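Sterol regulatory element-binding protein cleavage-activating protein (Schizosaccharomyces pombe, PDB 4YHC) escorts the transcription-factor precursor Sre1 for processing when sterol or oxygen is low, the chain described here being its cytoplasmic WD40 domain. Local coordinates at residues T13-H16 / E17-F20; L427-Y430 / N431-I434. The protein carries 9 engineered substitutions. All coordinates share one frame; numbering follows the deposited sequence.

Contact 1 (T13-H16 / E17-F20); sequences TTLH and EEKF
Thr14 O takes the backbone N of Glu18 at 3.0 Å and Leu15 O that of Lys19 at 3.2 Å, as the chain enters a short helix, residues 15-19, with Thr13 and Thr14 just before it. Thr14 is the N-cap: its OG1 accepts from Glu17 N at 3.1 Å, satisfying an amide of the first turn that has no helical carbonyl before it. Glu17 answers in the reverse direction. With CG beside its own backbone N (chi1 -68°) and the chain extended beyond, its carboxylate reaches back past the cap to Thr13, where OE1 takes two bonds. Thr13 N comes almost straight at OE1, at 2.7 Å and a hydrogen angle of 170°. Thr13 OG1 donates to the same oxygen at 2.9 Å, from 42° above the carboxylate plane. The two donors probably fix the carboxylate's rotation, and its negative charge near the N-terminal end of the helix would probably interact favourably with the helix dipole. Farther round, Glu18 OE2 passes Leu15 CD1 at 4.0 Å, and Lys19 lays its aliphatic stem over Leu15 O, bringing CE to the edge of the His16 ring near its plane. The helix leads into outer strand 20-24: Phe20 is buried against Val460 and Tyr462 on one strand and Val412 and Met414 on another, while Lys425 NZ from strand 421-432 bonds to the carbonyls of Glu17 and Phe20.

Contact 2 (L427-Y430 / N431-I434); sequences LKMY and NSLI
Met429 and Ile434 meet on the buried side of a type II beta turn that runs from Met429 to Ser432. The thioether arm, extended beyond CG, carries SD to 3.7 Å from Ile434 CD1, the two side chains crossing at a slant; CE follows at 3.9 Å from the same methyl. Ser432, buried like these two, packs alongside, its CB 3.8 Å from Met429 CB and its OG 3.8 Å from Met429 SD. That hydroxyl is well used: OG accepts from Ile434 N at 2.9 Å, an ST turn, and is also hydrogen-bonded to Gln408 OE1, while Trp3 and Trp410 pack on Met429 and Ile434. The chain turns a corner here, at the end of strand 421-432, which lies in an antiparallel blade of the WD40 propeller with its hairpin partner 406-416 on one side and the short strand 6-8 on the other. Asn431, at the third position of the turn, has the positive phi (59°) that type II requires. Packing is looser on the partly exposed side: Tyr430, CG anti to its N (chi1 -174°), heads away from the turn and passes Asn431 with CG 3.5 Å from Asn431 N and CD2 4.0 Å from Asn431 CB. Asn431 ND2 bonds weakly to Asp5 OD1. Cutting Tyr430 back to an alanine is likely to leave the His6 ring without its nearly parallel partner and uncover Ile375.

Contact 1 comes early in the chain and contact 2 near its end, yet both lie on the same side of the domain, their centres about 23 Å apart and their nearest atoms about 9 Å apart, without touching. Each sits where N-terminal and C-terminal segments share a sheet: strand 6-8 flanks strand 421-432 along residues 427-430, and strand 20-24, which starts at the end of contact 1, pairs with strand 456-462. This second pairing, an N-terminal strand completing a blade of C-terminal ones, is how beta propellers commonly close their ring. Lys425 of strand 421-432 links the two neighbourhoods directly. Contact 2 lies in the part of the chain that probably interacts with Sre1, while contact 1 comes before it.

Contact 1 (T13-H16 / E17-F20)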
loop_
_atom_site.group_PDB
_atom_site.type_symbol
_atom_site.label_atom_id
_atom_site.label_comp_id
_atom_site.label_asym_id
_atom_site.label_seq_id
_atom_site.Cartn_x
_atom_site.Cartn_y
_atom_site.Cartn_z
ATOM N N THR A 13 18.397 20.404 17.302
ATOM C CA THR A 13 19.679 20.482 17.972
ATOM C C THR A 13 20.646 19.373 17.603
ATOM O O THR A 13 21.722 19.308 18.207
ATOM C CB THR A 13 19.470 20.414 19.491
ATOM O OG1 THR A 13 18.998 19.103 19.876
ATOM C CG2 THR A 13 18.450 21.468 19.933
ATOM N N THR A 14 20.238 18.443 16.725
ATOM C CA THR A 14 21.118 17.325 16.247
ATOM C C THR A 14 20.790 17.099 14.801
ATOM O O THR A 14 19.681 17.438 14.368
ATOM C CB THR A 14 20.994 15.986 17.034
ATOM O OG1 THR A 14 19.812 15.196 16.684
ATOM C CG2 THR A 14 21.005 16.258 18.544
ATOM N N LEU A 15 21.771 16.606 14.056
ATOM C CA LEU A 15 21.558 16.184 12.674
ATOM C C LEU A 15 20.443 15.168 12.609
ATOM O O LEU A 15 19.612 15.272 11.728
ATOM C CB LEU A 15 22.805 15.606 12.021
ATOM C CG LEU A 15 22.749 15.650 10.479
ATOM C CD1 LEU A 15 22.964 17.093 10.004
ATOM C CD2 LEU A 15 23.752 14.716 9.782
ATOM N N HIS A 16 20.380 14.257 13.565
ATOM C CA HIS A 16 19.281 13.272 13.605
ATOM C C HIS A 16 17.905 13.902 13.635
ATOM O O HIS A 16 17.010 13.463 12.891
ATOM C CB HIS A 16 19.407 12.290 14.762
ATOM C CG HIS A 16 20.724 11.589 14.799
ATOM N ND1 HIS A 16 21.336 11.090 13.668
ATOM C CD2 HIS A 16 21.553 11.312 15.829
ATOM C CE1 HIS A 16 22.493 10.537 13.999
ATOM N NE2 HIS A 16 22.639 10.647 15.307
ATOM N N GLU A 17 17.742 14.954 14.443
ATOM C CA GLU A 17 16.462 15.672 14.506
ATOM C C GLU A 17 16.172 16.386 13.253
ATOM O O GLU A 17 15.046 16.473 12.832
ATOM C CB GLU A 17 16.457 16.701 15.622
ATOM C CG GLU A 17 16.485 16.009 16.962
ATOM C CD GLU A 17 16.568 17.005 18.103
ATOM O OE1 GLU A 17 17.019 18.172 17.904
ATOM O OE2 GLU A 17 16.174 16.616 19.210
ATOM N N GLU A 18 17.216 16.950 12.662
ATOM C CA GLU A 18 17.041 17.672 11.457
ATOM C C GLU A 18 16.440 16.825 10.313
ATOM O O GLU A 18 15.657 17.312 9.513
ATOM C CB GLU A 18 18.398 18.266 11.038
ATOM C CG GLU A 18 18.213 19.246 9.899
ATOM C CD GLU A 18 19.512 19.902 9.460
ATOM O OE1 GLU A 18 19.599 20.143 8.249
ATOM O OE2 GLU A 18 20.402 20.160 10.322
ATOM N N LYS A 19 16.867 15.581 10.209
ATOM C CA LYS A 19 16.386 14.646 9.188
ATOM C C LYS A 19 14.935 14.189 9.382
ATOM O O LYS A 19 14.319 13.668 8.464
ATOM C CB LYS A 19 17.280 13.434 9.200
ATOM C CG LYS A 19 18.653 13.839 8.705
ATOM C CD LYS A 19 19.614 12.737 8.446
ATOM C CE LYS A 19 19.672 11.748 9.572
ATOM N NZ LYS A 19 20.265 10.504 9.036
ATOM N N PHE A 20 14.404 14.345 10.587
ATOM C CA PHE A 20 12.977 14.074 10.846
ATOM C C PHE A 20 12.102 15.247 10.419
ATOM O O PHE A 20 12.147 16.367 10.985
ATOM C CB PHE A 20 12.787 13.729 12.362
ATOM C CG PHE A 20 11.366 13.388 12.748
ATOM C CD1 PHE A 20 10.496 12.843 11.869
ATOM C CD2 PHE A 20 10.928 13.610 14.049
ATOM C CE1 PHE A 20 9.216 12.510 12.270
ATOM C CE2 PHE A 20 9.653 13.329 14.433
ATOM C CZ PHE A 20 8.778 12.751 13.541
#

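Contact 2 (L427-Y430 / N431-I434)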
loop_
_atom_site.group_PDB
_atom_site.type_symbol
_atom_site.label_atom_id
_atom_site.label_comp_id
_atom_site.label_asym_id
_atom_site.label_seq_id
_atom_site.Cartn_x
_atom_site.Cartn_y
_atom_site.Cartn_z
ATOM N N LEU A 427 4.251 20.297 17.471
ATOM C CA LEU A 427 3.939 21.146 16.330
ATOM C C LEU A 427 2.758 21.966 16.745
ATOM O O LEU A 427 1.639 21.429 16.910
ATOM C CB LEU A 427 3.581 20.314 15.110
ATOM C CG LEU A 427 3.358 21.099 13.824
ATOM C CD1 LEU A 427 3.146 20.149 12.632
ATOM C CD2 LEU A 427 2.168 21.979 13.892
ATOM N N LYS A 428 2.968 23.270 16.934
ATOM C CA LYS A 428 1.859 24.153 17.303
ATOM C C LYS A 428 1.351 24.895 16.089
ATOM O O LYS A 428 2.134 25.547 15.410
ATOM C CB LYS A 428 2.300 25.162 18.363
ATOM C CG LYS A 428 1.194 26.113 18.719
ATOM C CD LYS A 428 1.678 27.318 19.539
ATOM C CE LYS A 428 1.729 27.075 21.046
ATOM N NZ LYS A 428 1.406 28.334 21.829
ATOM N N MET A 429 0.052 24.828 15.839
ATOM C CA MET A 429 -0.577 25.457 14.678
ATOM C C MET A 429 -1.475 26.603 15.164
ATOM O O MET A 429 -2.484 26.371 15.891
ATOM C CB MET A 429 -1.462 24.462 13.901
ATOM C CG MET A 429 -0.722 23.246 13.300
ATOM S SD MET A 429 -1.868 22.246 12.292
ATOM C CE MET A 429 -0.846 20.897 11.754
ATOM N N TYR A 430 -1.090 27.815 14.781
ATOM C CA TYR A 430 -1.794 29.024 15.214
ATOM C C TYR A 430 -2.867 29.336 14.214
ATOM O O TYR A 430 -2.595 29.454 13.051
ATOM C CB TYR A 430 -0.828 30.206 15.315
ATOM C CG TYR A 430 -1.535 31.376 15.894
ATOM C CD1 TYR A 430 -1.769 31.446 17.255
ATOM C CD2 TYR A 430 -2.054 32.364 15.086
ATOM C CE1 TYR A 430 -2.444 32.513 17.805
ATOM C CE2 TYR A 430 -2.735 33.448 15.621
ATOM C CZ TYR A 430 -2.922 33.515 16.985
ATOM O OH TYR A 430 -3.602 34.565 17.536
ATOM N N ASN A 431 -4.098 29.416 14.669
ATOM C CA ASN A 431 -5.237 29.555 13.767
ATOM C C ASN A 431 -5.390 28.400 12.734
ATOM O O ASN A 431 -5.583 28.611 11.496
ATOM C CB ASN A 431 -5.218 30.881 13.057
ATOM C CG ASN A 431 -6.604 31.314 12.694
ATOM O OD1 ASN A 431 -7.576 30.877 13.332
ATOM N ND2 ASN A 431 -6.729 32.143 11.668
ATOM N N SER A 432 -5.239 27.194 13.265
ATOM C CA SER A 432 -5.375 25.988 12.446
ATOM C C SER A 432 -6.702 25.932 11.690
ATOM O O SER A 432 -7.756 26.162 12.243
ATOM C CB SER A 432 -5.236 24.738 13.304
ATOM O OG SER A 432 -5.437 23.557 12.512
ATOM N N LEU A 433 -6.656 25.566 10.422
ATOM C CA LEU A 433 -7.881 25.200 9.707
ATOM C C LEU A 433 -8.204 23.676 9.729
ATOM O O LEU A 433 -9.008 23.188 8.946
ATOM C CB LEU A 433 -7.739 25.671 8.277
ATOM C CG LEU A 433 -8.066 27.142 8.041
ATOM C CD1 LEU A 433 -7.710 28.062 9.198
ATOM C CD2 LEU A 433 -7.414 27.581 6.754
ATOM N N ILE A 434 -7.587 22.913 10.602
ATOM C CA ILE A 434 -7.839 21.480 10.628
ATOM C C ILE A 434 -8.810 21.129 11.726
ATOM O O ILE A 434 -8.520 21.305 12.868
ATOM C CB ILE A 434 -6.531 20.695 10.790
ATOM C CG1 ILE A 434 -5.661 20.939 9.548
ATOM C CG2 ILE A 434 -6.801 19.195 10.867
ATOM C CD1 ILE A 434 -4.179 20.775 9.804
#